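Local coordinates for protein leucine--tRNA ligase (Agrobacterium radiobacter, PDB 5AH5) that probably joins leucine to tRNA(Leu) at the cost of ATP, as a class I aminoacyl-tRNA synthetase that also carries an editing domain, at residues H50-S55 / A607-E612; Y196-L201 / T408-Q413; Q420-C425 / D451-E456. All blocks are in the same frame, centred on the assembly; numbering follows the deposited sequence.

Contact 1 of 3, residues H50-S55 / A607-E612. With LSS (5'-O-(L-leucylsulfamoyl)adenosine), chain I.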
loop_
_atom_site.group_PDB
_atom_site.type_symbol
_atom_site.label_atom_id
_atom_site.label_comp_id
_atom_site.label_asym_id
_atom_site.label_seq_id
_atom_site.Cartn_x
_atom_site.Cartn_y
_atom_site.Cartn_z
ATOM N N HIS B 50 13.604 2.232 1.834
ATOM C CA HIS B 50 13.085 1.413 2.889
ATOM C C HIS B 50 13.167 2.076 4.251
ATOM O O HIS B 50 12.298 1.857 5.063
ATOM C CB HIS B 50 13.878 0.065 2.989
ATOM C CG HIS B 50 13.809 -0.792 1.757
ATOM N ND1 HIS B 50 14.926 -1.350 1.191
ATOM C CD2 HIS B 50 12.760 -1.292 1.068
ATOM C CE1 HIS B 50 14.586 -2.139 0.192
ATOM N NE2 HIS B 50 13.275 -2.103 0.083
ATOM N N VAL B 51 14.305 2.695 4.559
ATOM C CA VAL B 51 14.486 3.328 5.797
ATOM C C VAL B 51 13.364 4.361 6.050
ATOM O O VAL B 51 12.864 4.458 7.173
ATOM C CB VAL B 51 15.812 4.057 5.880
ATOM C CG1 VAL B 51 15.960 4.733 7.233
ATOM C CG2 VAL B 51 16.944 3.100 5.649
ATOM N N ARG B 52 12.943 5.067 4.997
ATOM C CA ARG B 52 11.878 6.077 5.125
ATOM C C ARG B 52 10.543 5.397 5.437
ATOM O O ARG B 52 9.805 5.797 6.361
ATOM C CB ARG B 52 11.726 6.934 3.877
ATOM C CG ARG B 52 10.687 8.021 4.097
ATOM C CD ARG B 52 10.388 8.794 2.856
ATOM N NE ARG B 52 9.691 10.033 3.170
ATOM C CZ ARG B 52 9.195 10.845 2.269
ATOM N NH1 ARG B 52 9.386 10.585 0.952
ATOM N NH2 ARG B 52 8.543 11.963 2.664
ATOM N N ASN B 53 10.237 4.397 4.625
ATOM C CA ASN B 53 9.041 3.620 4.741
ATOM C C ASN B 53 8.854 2.976 6.161
ATOM O O ASN B 53 7.759 3.013 6.756
ATOM C CB ASN B 53 9.076 2.557 3.658
ATOM C CG ASN B 53 7.784 1.875 3.440
ATOM O OD1 ASN B 53 7.602 1.270 2.370
ATOM N ND2 ASN B 53 6.885 1.899 4.418
ATOM N N TYR B 54 9.949 2.534 6.729
ATOM C CA TYR B 54 9.939 1.711 7.917
ATOM C C TYR B 54 10.100 2.579 9.179
ATOM O O TYR B 54 9.635 2.242 10.275
ATOM C CB TYR B 54 10.959 0.556 7.789
ATOM C CG TYR B 54 10.730 -0.393 6.581
ATOM C CD1 TYR B 54 9.485 -0.569 6.034
ATOM C CD2 TYR B 54 11.772 -1.153 6.019
ATOM C CE1 TYR B 54 9.250 -1.389 4.978
ATOM C CE2 TYR B 54 11.526 -2.004 4.907
ATOM C CZ TYR B 54 10.299 -2.116 4.383
ATOM O OH TYR B 54 9.995 -2.978 3.305
ATOM N N SER B 55 10.809 3.672 9.044
ATOM C CA SER B 55 10.895 4.675 10.090
ATOM C C SER B 55 9.537 5.132 10.520
ATOM O O SER B 55 9.290 5.317 11.721
ATOM C CB SER B 55 11.664 5.873 9.615
ATOM O OG SER B 55 13.006 5.550 9.564
ATOM N N ALA B 607 5.260 13.057 0.153
ATOM C CA ALA B 607 5.961 13.772 -0.892
ATOM C C ALA B 607 7.393 13.289 -1.066
ATOM O O ALA B 607 8.009 12.817 -0.096
ATOM C CB ALA B 607 5.981 15.272 -0.593
ATOM N N PRO B 608 7.974 13.533 -2.261
ATOM C CA PRO B 608 9.372 13.076 -2.585
ATOM C C PRO B 608 10.429 13.765 -1.803
ATOM O O PRO B 608 10.241 14.906 -1.444
ATOM C CB PRO B 608 9.552 13.406 -4.090
ATOM C CG PRO B 608 8.167 13.767 -4.604
ATOM C CD PRO B 608 7.225 14.015 -3.452
ATOM N N ILE B 609 11.498 13.045 -1.464
ATOM C CA ILE B 609 12.701 13.593 -0.896
ATOM C C ILE B 609 13.824 13.408 -1.897
ATOM O O ILE B 609 14.023 12.261 -2.417
ATOM C CB ILE B 609 13.090 12.915 0.419
ATOM C CG1 ILE B 609 12.122 13.292 1.529
ATOM C CG2 ILE B 609 14.490 13.289 0.859
ATOM C CD1 ILE B 609 12.312 12.612 2.862
ATOM N N ASN B 610 14.592 14.479 -2.132
ATOM C CA ASN B 610 15.862 14.392 -2.840
ATOM C C ASN B 610 16.960 14.193 -1.862
ATOM O O ASN B 610 17.347 15.122 -1.189
ATOM C CB ASN B 610 16.073 15.596 -3.773
ATOM C CG ASN B 610 15.019 15.631 -4.891
ATOM O OD1 ASN B 610 14.353 14.645 -5.173
ATOM N ND2 ASN B 610 14.788 16.781 -5.425
ATOM N N TRP B 611 17.495 12.953 -1.780
ATOM C CA TRP B 611 18.355 12.605 -0.679
ATOM C C TRP B 611 19.740 13.203 -0.876
ATOM O O TRP B 611 20.300 13.063 -1.953
ATOM C CB TRP B 611 18.485 11.067 -0.510
ATOM C CG TRP B 611 19.555 10.714 0.430
ATOM C CD1 TRP B 611 20.851 10.553 0.133
ATOM C CD2 TRP B 611 19.437 10.527 1.847
ATOM N NE1 TRP B 611 21.571 10.290 1.288
ATOM C CE2 TRP B 611 20.703 10.254 2.340
ATOM C CE3 TRP B 611 18.376 10.535 2.730
ATOM C CZ2 TRP B 611 20.937 10.052 3.661
ATOM C CZ3 TRP B 611 18.614 10.307 4.048
ATOM C CH2 TRP B 611 19.861 10.088 4.509
ATOM N N GLU B 612 20.282 13.825 0.176
ATOM C CA GLU B 612 21.696 14.261 0.264
ATOM C C GLU B 612 22.372 13.478 1.408
ATOM O O GLU B 612 21.826 13.489 2.503
ATOM C CB GLU B 612 21.752 15.766 0.613
ATOM C CG GLU B 612 20.929 16.669 -0.306
ATOM C CD GLU B 612 20.404 17.947 0.336
ATOM O OE1 GLU B 612 19.514 17.891 1.244
ATOM O OE2 GLU B 612 20.860 19.021 -0.118
HETATM C C1 LSS I . 8.030 -4.619 -2.456
HETATM N N1 LSS I . 11.397 5.572 -1.664
HETATM O O1 LSS I . 7.607 -3.699 -3.120
HETATM S S1 LSS I . 10.231 -3.546 -2.172
HETATM C C2 LSS I . 10.345 5.292 -0.898
HETATM N N2 LSS I . 9.255 -4.659 -1.965
HETATM O O2 LSS I . 7.398 1.452 -1.873
HETATM N N3 LSS I . 9.908 4.033 -0.681
HETATM O O3 LSS I . 6.459 0.060 0.314
HETATM C C4 LSS I . 10.576 3.010 -1.265
HETATM N N4 LSS I . 7.877 -6.987 -1.674
HETATM O O4 LSS I . 9.756 -0.008 0.335
HETATM C C5 LSS I . 11.625 3.248 -2.144
HETATM O O5 LSS I . 9.645 -2.244 -1.458
HETATM C C6 LSS I . 12.021 4.557 -2.361
HETATM N N6 LSS I . 13.086 4.791 -3.171
HETATM C C7 LSS I . 4.854 -6.501 -1.108
HETATM N N7 LSS I . 12.055 2.047 -2.611
HETATM C C8 LSS I . 11.257 1.081 -2.081
HETATM C C9 LSS I . 5.930 -5.439 -1.346
HETATM N N9 LSS I . 10.378 1.682 -1.237
HETATM C CA LSS I . 7.147 -5.809 -2.213
HETATM C C10 LSS I . 4.111 -6.759 -2.428
HETATM C C11 LSS I . 3.937 -6.012 0.069
HETATM O O1A LSS I . 10.539 -3.085 -3.533
HETATM C C21 LSS I . 9.308 1.061 -0.481
HETATM C C22 LSS I . 8.262 0.477 -1.365
HETATM C C23 LSS I . 7.557 -0.520 -0.442
HETATM C C24 LSS I . 8.711 -0.955 0.438
HETATM C C25 LSS I . 9.382 -2.237 -0.058
HETATM O O2A LSS I . 11.471 -3.768 -1.459
#
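Arg52 and Ala607 join the two halves of the class I Rossmann-fold catalytic domain: helix 48-66, which begins in the last residues of the predicted 'HIGH' region, and the chain entering strand 609-610. The tight part is the guanidinium. Arg52 NH1 and NH2 both reach the one carbonyl oxygen, Ala607 O, end-on, with NH1 at 2.8 Å and NH2 at 2.9 Å from it. That oxygen lies in the guanidinium plane, and both bonds are bent, at 147° and 140° at the hydrogens. An extended chain, CG anti to the backbone N (chi1 -176°), carries the group out to its target. Ile609 roofs one face, its CD1 sitting 3.6 Å from Arg52 CZ, over the centre of the group. The loose side begins at Ala607 and Pro608, whose CB atoms point away from the helix; Pro608 is exposed, and a phosphate of the bound RNA packs on Ala607. Residues flanking Arg52 in the same stretch of helix meet 5'-O-(L-leucylsulfamoyl)adenosine. The edge of His50 faces the sulfamoyl group, His50 NE2 donating nearly straight to LSS O2A at 2.9 Å, while the ribose hydroxyl LSS O3 donates to Asn53 OD1 at 2.6 Å.

Contact 2 of 3, residues Y196-L201 / T408-Q413. With nucleotides of chain D.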
loop_
_atom_site.group_PDB
_atom_site.type_symbol
_atom_site.label_atom_id
_atom_site.label_comp_id
_atom_site.label_asym_id
_atom_site.label_seq_id
_atom_site.Cartn_x
_atom_site.Cartn_y
_atom_site.Cartn_z
ATOM N N TYR B 196 -15.225 -11.806 -8.121
ATOM C CA TYR B 196 -15.212 -10.872 -7.015
ATOM C C TYR B 196 -15.132 -9.414 -7.446
ATOM O O TYR B 196 -15.054 -8.534 -6.602
ATOM C CB TYR B 196 -14.022 -11.160 -6.106
ATOM C CG TYR B 196 -14.268 -12.330 -5.211
ATOM C CD1 TYR B 196 -14.438 -13.618 -5.737
ATOM C CD2 TYR B 196 -14.346 -12.164 -3.834
ATOM C CE1 TYR B 196 -14.675 -14.699 -4.912
ATOM C CE2 TYR B 196 -14.565 -13.234 -3.008
ATOM C CZ TYR B 196 -14.719 -14.509 -3.553
ATOM O OH TYR B 196 -14.947 -15.554 -2.699
ATOM N N ALA B 197 -15.163 -9.148 -8.738
ATOM C CA ALA B 197 -14.857 -7.814 -9.236
ATOM C C ALA B 197 -15.866 -6.760 -8.780
ATOM O O ALA B 197 -15.484 -5.616 -8.533
ATOM C CB ALA B 197 -14.759 -7.806 -10.747
ATOM N N ASP B 198 -17.132 -7.138 -8.701
ATOM C CA ASP B 198 -18.151 -6.253 -8.176
ATOM C C ASP B 198 -17.904 -5.831 -6.716
ATOM O O ASP B 198 -18.063 -4.674 -6.376
ATOM C CB ASP B 198 -19.542 -6.909 -8.279
ATOM C CG ASP B 198 -20.177 -6.759 -9.661
ATOM O OD1 ASP B 198 -19.726 -5.946 -10.509
ATOM O OD2 ASP B 198 -21.185 -7.448 -9.865
ATOM N N ARG B 199 -17.557 -6.781 -5.860
ATOM C CA ARG B 199 -17.220 -6.467 -4.493
ATOM C C ARG B 199 -15.944 -5.664 -4.302
ATOM O O ARG B 199 -15.875 -4.846 -3.381
ATOM C CB ARG B 199 -17.055 -7.717 -3.723
ATOM C CG ARG B 199 -18.339 -8.420 -3.396
ATOM C CD ARG B 199 -18.092 -9.161 -2.104
ATOM N NE ARG B 199 -18.083 -10.563 -2.265
ATOM C CZ ARG B 199 -17.543 -11.415 -1.403
ATOM N NH1 ARG B 199 -16.861 -11.022 -0.316
ATOM N NH2 ARG B 199 -17.655 -12.708 -1.692
ATOM N N LEU B 200 -14.935 -5.944 -5.122
ATOM C CA LEU B 200 -13.725 -5.152 -5.160
ATOM C C LEU B 200 -14.027 -3.683 -5.550
ATOM O O LEU B 200 -13.467 -2.746 -4.985
ATOM C CB LEU B 200 -12.727 -5.760 -6.164
ATOM C CG LEU B 200 -12.098 -7.091 -5.731
ATOM C CD1 LEU B 200 -11.319 -7.714 -6.898
ATOM C CD2 LEU B 200 -11.230 -6.909 -4.470
ATOM N N LEU B 201 -14.913 -3.498 -6.509
ATOM C CA LEU B 201 -15.251 -2.180 -7.012
ATOM C C LEU B 201 -16.146 -1.429 -6.007
ATOM O O LEU B 201 -15.786 -0.363 -5.567
ATOM C CB LEU B 201 -15.942 -2.325 -8.369
ATOM C CG LEU B 201 -16.300 -1.066 -9.133
ATOM C CD1 LEU B 201 -15.107 -0.115 -9.249
ATOM C CD2 LEU B 201 -16.833 -1.454 -10.501
ATOM N N THR B 408 -23.064 -6.523 -18.570
ATOM C CA THR B 408 -22.039 -5.915 -17.692
ATOM C C THR B 408 -20.658 -6.511 -18.024
ATOM O O THR B 408 -20.441 -7.713 -17.816
ATOM C CB THR B 408 -22.350 -6.134 -16.187
ATOM O OG1 THR B 408 -23.678 -5.696 -15.875
ATOM C CG2 THR B 408 -21.381 -5.349 -15.319
ATOM N N GLN B 409 -19.737 -5.676 -18.524
ATOM C CA GLN B 409 -18.358 -6.105 -18.862
ATOM C C GLN B 409 -17.271 -5.506 -17.953
ATOM O O GLN B 409 -17.410 -4.382 -17.462
ATOM C CB GLN B 409 -18.033 -5.766 -20.316
ATOM C CG GLN B 409 -19.025 -6.335 -21.356
ATOM C CD GLN B 409 -19.193 -7.867 -21.361
ATOM O OE1 GLN B 409 -18.403 -8.627 -20.794
ATOM N NE2 GLN B 409 -20.245 -8.315 -22.008
ATOM N N TYR B 410 -16.178 -6.248 -17.762
ATOM C CA TYR B 410 -15.086 -5.824 -16.884
ATOM C C TYR B 410 -13.777 -5.854 -17.628
ATOM O O TYR B 410 -13.495 -6.818 -18.317
ATOM C CB TYR B 410 -15.003 -6.740 -15.667
ATOM C CG TYR B 410 -16.271 -6.807 -14.845
ATOM C CD1 TYR B 410 -17.324 -7.653 -15.212
ATOM C CD2 TYR B 410 -16.429 -6.020 -13.714
ATOM C CE1 TYR B 410 -18.492 -7.688 -14.488
ATOM C CE2 TYR B 410 -17.578 -6.078 -12.962
ATOM C CZ TYR B 410 -18.607 -6.896 -13.356
ATOM O OH TYR B 410 -19.737 -6.926 -12.614
ATOM N N ARG B 411 -12.957 -4.826 -17.475
ATOM C CA ARG B 411 -11.582 -4.829 -18.014
ATOM C C ARG B 411 -10.644 -5.859 -17.323
ATOM O O ARG B 411 -9.712 -6.365 -17.938
ATOM C CB ARG B 411 -11.019 -3.441 -17.834
ATOM C CG ARG B 411 -9.612 -3.199 -18.298
ATOM C CD ARG B 411 -9.061 -1.891 -17.752
ATOM N NE ARG B 411 -7.628 -1.841 -18.020
ATOM C CZ ARG B 411 -6.690 -2.578 -17.410
ATOM N NH1 ARG B 411 -6.987 -3.402 -16.403
ATOM N NH2 ARG B 411 -5.430 -2.459 -17.801
ATOM N N LEU B 412 -10.849 -6.039 -16.023
ATOM C CA LEU B 412 -10.123 -6.972 -15.166
ATOM C C LEU B 412 -10.018 -8.369 -15.816
ATOM O O LEU B 412 -11.033 -8.992 -16.188
ATOM C CB LEU B 412 -10.897 -7.086 -13.846
ATOM C CG LEU B 412 -10.312 -7.916 -12.729
ATOM C CD1 LEU B 412 -9.005 -7.317 -12.290
ATOM C CD2 LEU B 412 -11.259 -8.053 -11.559
ATOM N N GLN B 413 -8.804 -8.863 -15.949
ATOM C CA GLN B 413 -8.614 -10.253 -16.433
ATOM C C GLN B 413 -8.411 -11.206 -15.237
ATOM O O GLN B 413 -7.852 -10.829 -14.185
ATOM C CB GLN B 413 -7.409 -10.305 -17.316
ATOM C CG GLN B 413 -7.509 -9.342 -18.476
ATOM C CD GLN B 413 -6.288 -9.402 -19.344
ATOM O OE1 GLN B 413 -5.578 -10.409 -19.344
ATOM N NE2 GLN B 413 -6.009 -8.322 -20.073
ATOM P P C D 80 -2.861 2.408 -16.114
ATOM O OP1 C D 80 -2.540 0.991 -15.732
ATOM O OP2 C D 80 -1.951 3.176 -16.972
ATOM O "O5'" C D 80 -4.238 2.369 -16.892
ATOM C "C5'" C D 80 -5.253 1.456 -16.553
ATOM C "C4'" C D 80 -6.473 1.750 -17.381
ATOM O "O4'" C D 80 -6.936 3.109 -17.150
ATOM C "C3'" C D 80 -6.296 1.696 -18.889
ATOM O "O3'" C D 80 -6.246 0.340 -19.327
ATOM C "C2'" C D 80 -7.544 2.438 -19.333
ATOM O "O2'" C D 80 -8.709 1.674 -19.139
ATOM C "C1'" C D 80 -7.539 3.612 -18.348
ATOM N N1 C D 80 -6.758 4.773 -18.856
ATOM C C2 C D 80 -7.314 5.555 -19.872
ATOM O O2 C D 80 -8.452 5.285 -20.280
ATOM N N3 C D 80 -6.602 6.593 -20.372
ATOM C C4 C D 80 -5.354 6.808 -19.951
ATOM N N4 C D 80 -4.682 7.832 -20.479
ATOM C C5 C D 80 -4.736 5.981 -18.967
ATOM C C6 C D 80 -5.475 4.999 -18.437
ATOM P P A D 81 -5.280 -0.116 -20.536
ATOM O OP1 A D 81 -5.450 -1.580 -20.645
ATOM O OP2 A D 81 -3.936 0.444 -20.356
ATOM O "O5'" A D 81 -5.958 0.559 -21.810
ATOM C "C5'" A D 81 -7.321 0.197 -22.090
ATOM C "C4'" A D 81 -7.917 1.031 -23.193
ATOM O "O4'" A D 81 -8.190 2.376 -22.726
ATOM C "C3'" A D 81 -7.087 1.248 -24.460
ATOM O "O3'" A D 81 -7.083 0.035 -25.212
ATOM C "C2'" A D 81 -7.843 2.418 -25.073
ATOM O "O2'" A D 81 -9.034 2.017 -25.729
ATOM C "C1'" A D 81 -8.110 3.267 -23.824
ATOM N N9 A D 81 -6.997 4.173 -23.592
ATOM C C8 A D 81 -5.860 3.980 -22.848
ATOM N N7 A D 81 -5.009 4.975 -22.914
ATOM C C5 A D 81 -5.622 5.879 -23.771
ATOM C C6 A D 81 -5.237 7.146 -24.243
ATOM N N6 A D 81 -4.092 7.744 -23.907
ATOM N N1 A D 81 -6.073 7.779 -25.094
ATOM C C2 A D 81 -7.227 7.182 -25.426
ATOM N N3 A D 81 -7.702 5.998 -25.044
ATOM C C4 A D 81 -6.841 5.391 -24.207
#
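Tyr410 directs its hydroxyl at Asp198, and the two side chains cross at about a right angle where helix 197-202, which packs against helix 533-546, meets the end of strand 404-410. That strand pairs with strand 224-234, so the contact lies where the chain returns from the editing insertion (CP1), consistent with the known build of leucyl-tRNA synthetases. Asp198 OD1 accepts from Tyr410 OH, near the plane of the phenol ring, with the carboxylate turned 56° from it. The modelled Tyr410 OH to Asp198 OD1 separation of 2.3 Å is very short, so its length is doubtful. Asp198 CB does not itself aim at the strand; with CG beside the backbone N (chi1 -82°), the carboxylate swings round to the phenol. Away from the carboxylate the contact is apolar. Ala197 CB points to segment 408-413 and rests obliquely against the Tyr410 ring, 3.8 Å from CD2. Ala197 CB also touches Leu412 CD2 at 3.6 Å, the leucine having CG anti to its N (chi1 -176°), which sends CD2 toward the alanine methyl. Arg411, between Tyr410 and Leu412, goes to the RNA with an extended chain. Arg411 NE donates to O3' of C80 of chain D at 2.9 Å and Arg411 NH2 to OP1 of A81 of chain D at 3.0 Å, while NH1 holds Trp221 O. Arg224 forms a salt bridge with Asp198 OD1, and this nearby cation would probably favour the ionised aspartate. Residues 410 to 412 thus meet the helix through the tyrosine hydroxyl and ring and the Leu412 methyl, and the tRNA backbone through a guanidinium.

Contact 3 of 3, residues Q420-C425 / D451-E456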
loop_
_atom_site.group_PDB
_atom_site.type_symbol
_atom_site.label_atom_id
_atom_site.label_comp_id
_atom_site.label_asym_id
_atom_site.label_seq_id
_atom_site.Cartn_x
_atom_site.Cartn_y
_atom_site.Cartn_z
ATOM N N GLN B 420 6.852 -20.116 -15.237
ATOM C CA GLN B 420 7.811 -21.162 -15.723
ATOM C C GLN B 420 9.143 -20.808 -15.183
ATOM O O GLN B 420 10.123 -20.556 -15.897
ATOM C CB GLN B 420 7.823 -21.321 -17.259
ATOM C CG GLN B 420 6.440 -21.717 -17.865
ATOM C CD GLN B 420 5.341 -20.625 -17.643
ATOM O OE1 GLN B 420 5.598 -19.486 -17.941
ATOM N NE2 GLN B 420 4.169 -20.973 -17.104
ATOM N N ARG B 421 9.211 -20.860 -13.871
ATOM C CA ARG B 421 10.398 -20.414 -13.138
ATOM C C ARG B 421 10.690 -21.360 -11.986
ATOM O O ARG B 421 9.787 -21.919 -11.454
ATOM C CB ARG B 421 10.059 -19.033 -12.579
ATOM C CG ARG B 421 10.163 -17.982 -13.644
ATOM C CD ARG B 421 11.587 -17.558 -13.482
ATOM N NE ARG B 421 11.890 -16.684 -14.493
ATOM C CZ ARG B 421 12.744 -15.670 -14.387
ATOM N NH1 ARG B 421 13.490 -15.420 -13.308
ATOM N NH2 ARG B 421 12.854 -14.942 -15.442
ATOM N N TYR B 422 11.958 -21.484 -11.642
ATOM C CA TYR B 422 12.434 -22.249 -10.519
ATOM C C TYR B 422 12.065 -21.620 -9.130
ATOM O O TYR B 422 11.549 -22.318 -8.234
ATOM C CB TYR B 422 13.954 -22.359 -10.594
ATOM C CG TYR B 422 14.623 -23.014 -9.400
ATOM C CD1 TYR B 422 14.585 -24.408 -9.188
ATOM C CD2 TYR B 422 15.358 -22.275 -8.514
ATOM C CE1 TYR B 422 15.228 -24.992 -8.088
ATOM C CE2 TYR B 422 15.933 -22.833 -7.406
ATOM C CZ TYR B 422 15.894 -24.226 -7.216
ATOM O OH TYR B 422 16.521 -24.770 -6.109
ATOM N N TRP B 423 12.317 -20.314 -8.970
ATOM C CA TRP B 423 12.411 -19.736 -7.636
ATOM C C TRP B 423 11.061 -19.171 -7.261
ATOM O O TRP B 423 10.794 -17.950 -7.400
ATOM C CB TRP B 423 13.565 -18.753 -7.548
ATOM C CG TRP B 423 13.791 -18.280 -6.163
ATOM C CD1 TRP B 423 13.582 -16.982 -5.702
ATOM C CD2 TRP B 423 14.224 -19.050 -5.025
ATOM N NE1 TRP B 423 13.888 -16.926 -4.380
ATOM C CE2 TRP B 423 14.252 -18.177 -3.927
ATOM C CE3 TRP B 423 14.557 -20.424 -4.817
ATOM C CZ2 TRP B 423 14.656 -18.588 -2.645
ATOM C CZ3 TRP B 423 14.946 -20.847 -3.540
ATOM C CH2 TRP B 423 14.966 -19.939 -2.458
ATOM N N GLY B 424 10.180 -20.099 -6.891
ATOM C CA GLY B 424 8.836 -19.765 -6.349
ATOM C C GLY B 424 8.227 -20.983 -5.709
ATOM O O GLY B 424 8.803 -22.114 -5.716
ATOM N N CYS B 425 7.039 -20.803 -5.210
ATOM C CA CYS B 425 6.367 -21.877 -4.456
ATOM C C CYS B 425 5.865 -22.957 -5.411
ATOM O O CYS B 425 5.061 -22.637 -6.286
ATOM C CB CYS B 425 5.186 -21.286 -3.709
ATOM S SG CYS B 425 4.382 -22.467 -2.630
ATOM N N ASP B 451 17.087 -28.868 -4.485
ATOM C CA ASP B 451 18.190 -27.955 -4.228
ATOM C C ASP B 451 18.946 -27.439 -5.446
ATOM O O ASP B 451 19.473 -26.318 -5.387
ATOM C CB ASP B 451 19.230 -28.540 -3.289
ATOM C CG ASP B 451 18.801 -28.467 -1.829
ATOM O OD1 ASP B 451 17.595 -28.348 -1.588
ATOM O OD2 ASP B 451 19.667 -28.580 -0.943
ATOM N N HIS B 452 19.023 -28.234 -6.520
ATOM C CA HIS B 452 19.832 -27.884 -7.702
ATOM C C HIS B 452 18.901 -27.353 -8.717
ATOM O O HIS B 452 17.764 -27.747 -8.780
ATOM C CB HIS B 452 20.698 -29.068 -8.210
ATOM C CG HIS B 452 21.818 -29.385 -7.271
ATOM N ND1 HIS B 452 21.789 -30.463 -6.415
ATOM C CD2 HIS B 452 22.929 -28.683 -6.943
ATOM C CE1 HIS B 452 22.876 -30.456 -5.660
ATOM N NE2 HIS B 452 23.577 -29.379 -5.952
ATOM N N LEU B 453 19.357 -26.339 -9.430
ATOM C CA LEU B 453 18.546 -25.732 -10.451
ATOM C C LEU B 453 19.232 -26.054 -11.779
ATOM O O LEU B 453 20.433 -26.084 -11.864
ATOM C CB LEU B 453 18.380 -24.225 -10.160
ATOM C CG LEU B 453 19.300 -23.169 -10.728
ATOM C CD1 LEU B 453 18.980 -22.908 -12.202
ATOM C CD2 LEU B 453 19.111 -21.908 -9.889
ATOM N N ILE B 454 18.445 -26.350 -12.776
ATOM C CA ILE B 454 18.981 -26.668 -14.104
ATOM C C ILE B 454 18.722 -25.427 -15.004
ATOM O O ILE B 454 17.601 -25.140 -15.329
ATOM C CB ILE B 454 18.310 -27.962 -14.649
ATOM C CG1 ILE B 454 18.552 -29.120 -13.659
ATOM C CG2 ILE B 454 18.837 -28.362 -16.049
ATOM C CD1 ILE B 454 17.562 -30.226 -13.856
ATOM N N SER B 455 19.776 -24.756 -15.429
ATOM C CA SER B 455 19.668 -23.421 -16.020
ATOM C C SER B 455 19.570 -23.440 -17.543
ATOM O O SER B 455 19.487 -22.391 -18.181
ATOM C CB SER B 455 20.884 -22.572 -15.604
ATOM O OG SER B 455 22.109 -23.286 -15.914
ATOM N N GLU B 456 19.551 -24.607 -18.155
ATOM C CA GLU B 456 19.340 -24.645 -19.605
ATOM C C GLU B 456 18.544 -25.847 -19.963
ATOM O O GLU B 456 18.559 -26.836 -19.226
ATOM C CB GLU B 456 20.663 -24.647 -20.344
ATOM C CG GLU B 456 21.604 -25.775 -19.970
ATOM C CD GLU B 456 22.104 -25.622 -18.561
ATOM O OE1 GLU B 456 22.619 -24.509 -18.274
ATOM O OE2 GLU B 456 21.956 -26.601 -17.762
#
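Tyr422 lays its ring flat against Leu453, whose CB stands almost exactly over the centre. Leu453 CB is 3.7 Å from the centroid of the Tyr422 ring and 3° off its normal, a CH-pi contact. Tyr422 CB leaves the backbone in the direction of segment 451-456, and CG lies anti to the backbone N (chi1 174°), which carries the ring out across the gap. Tyr422 CG then meets Leu453 CB at 4.0 Å. Along one edge, Tyr422 CD2 is also 4.0 Å from Leu453 CD2, a methyl that CE2 nears as well, so the cover extends past the ring centre. Along the other, CD1 faces Leu453 CB, and Tyr422 CE1 has Leu453 CB at 3.8 Å and the backbone oxygen His452 O at an oblique angle. The leucine's chi1 of 92°, away from a staggered value, places its CG and so brings CD2 beside the ring, which may involve some strain. Both segments are loops of the region that bears the zinc site: segment 420-425 leads into strand 425-432, which ends at Cys432, and segment 451-456 belongs to the long excursion between Cys435 and Cys473, two more ligands of the zinc ion. Trp423 is the centre of an inverse gamma turn, with Gly424 N bonded to Tyr422 O at 2.9 Å, and its own ring goes edge-to-face with Phe80. Glu85 of helix 82-91 touches the Tyr422 side chain and forms a salt bridge with Arg421. Further out, Tyr422 CZ has Leu453 CB at 3.9 Å. At the tip, Tyr422 OH passes 3.4 Å from Asp451 O without bonding to it; its hydrogen bond is made one residue earlier, with Pro450 O.

Overall arrangement
The three contacts stand almost equally far apart, with centres about 35 Å (contacts 1 and 2), about 35 Å (1 and 3) and about 34 Å (2 and 3) from one another, and none touches another; the nearest atoms of contacts 2 and 3 are about 14 Å apart. Contact 1 closes the longest loop of chain, and the other two are nested inside it, one after the other. It alone of the three supplies residues to the pocket of the leucyl-adenylate analogue. Contact 2 lies near what is probably the junction with the editing domain and meets the tRNA at C80 and A81 of chain D. Contact 3, in the zinc-bearing region, keeps its nearest atom about 21 Å from the RNA.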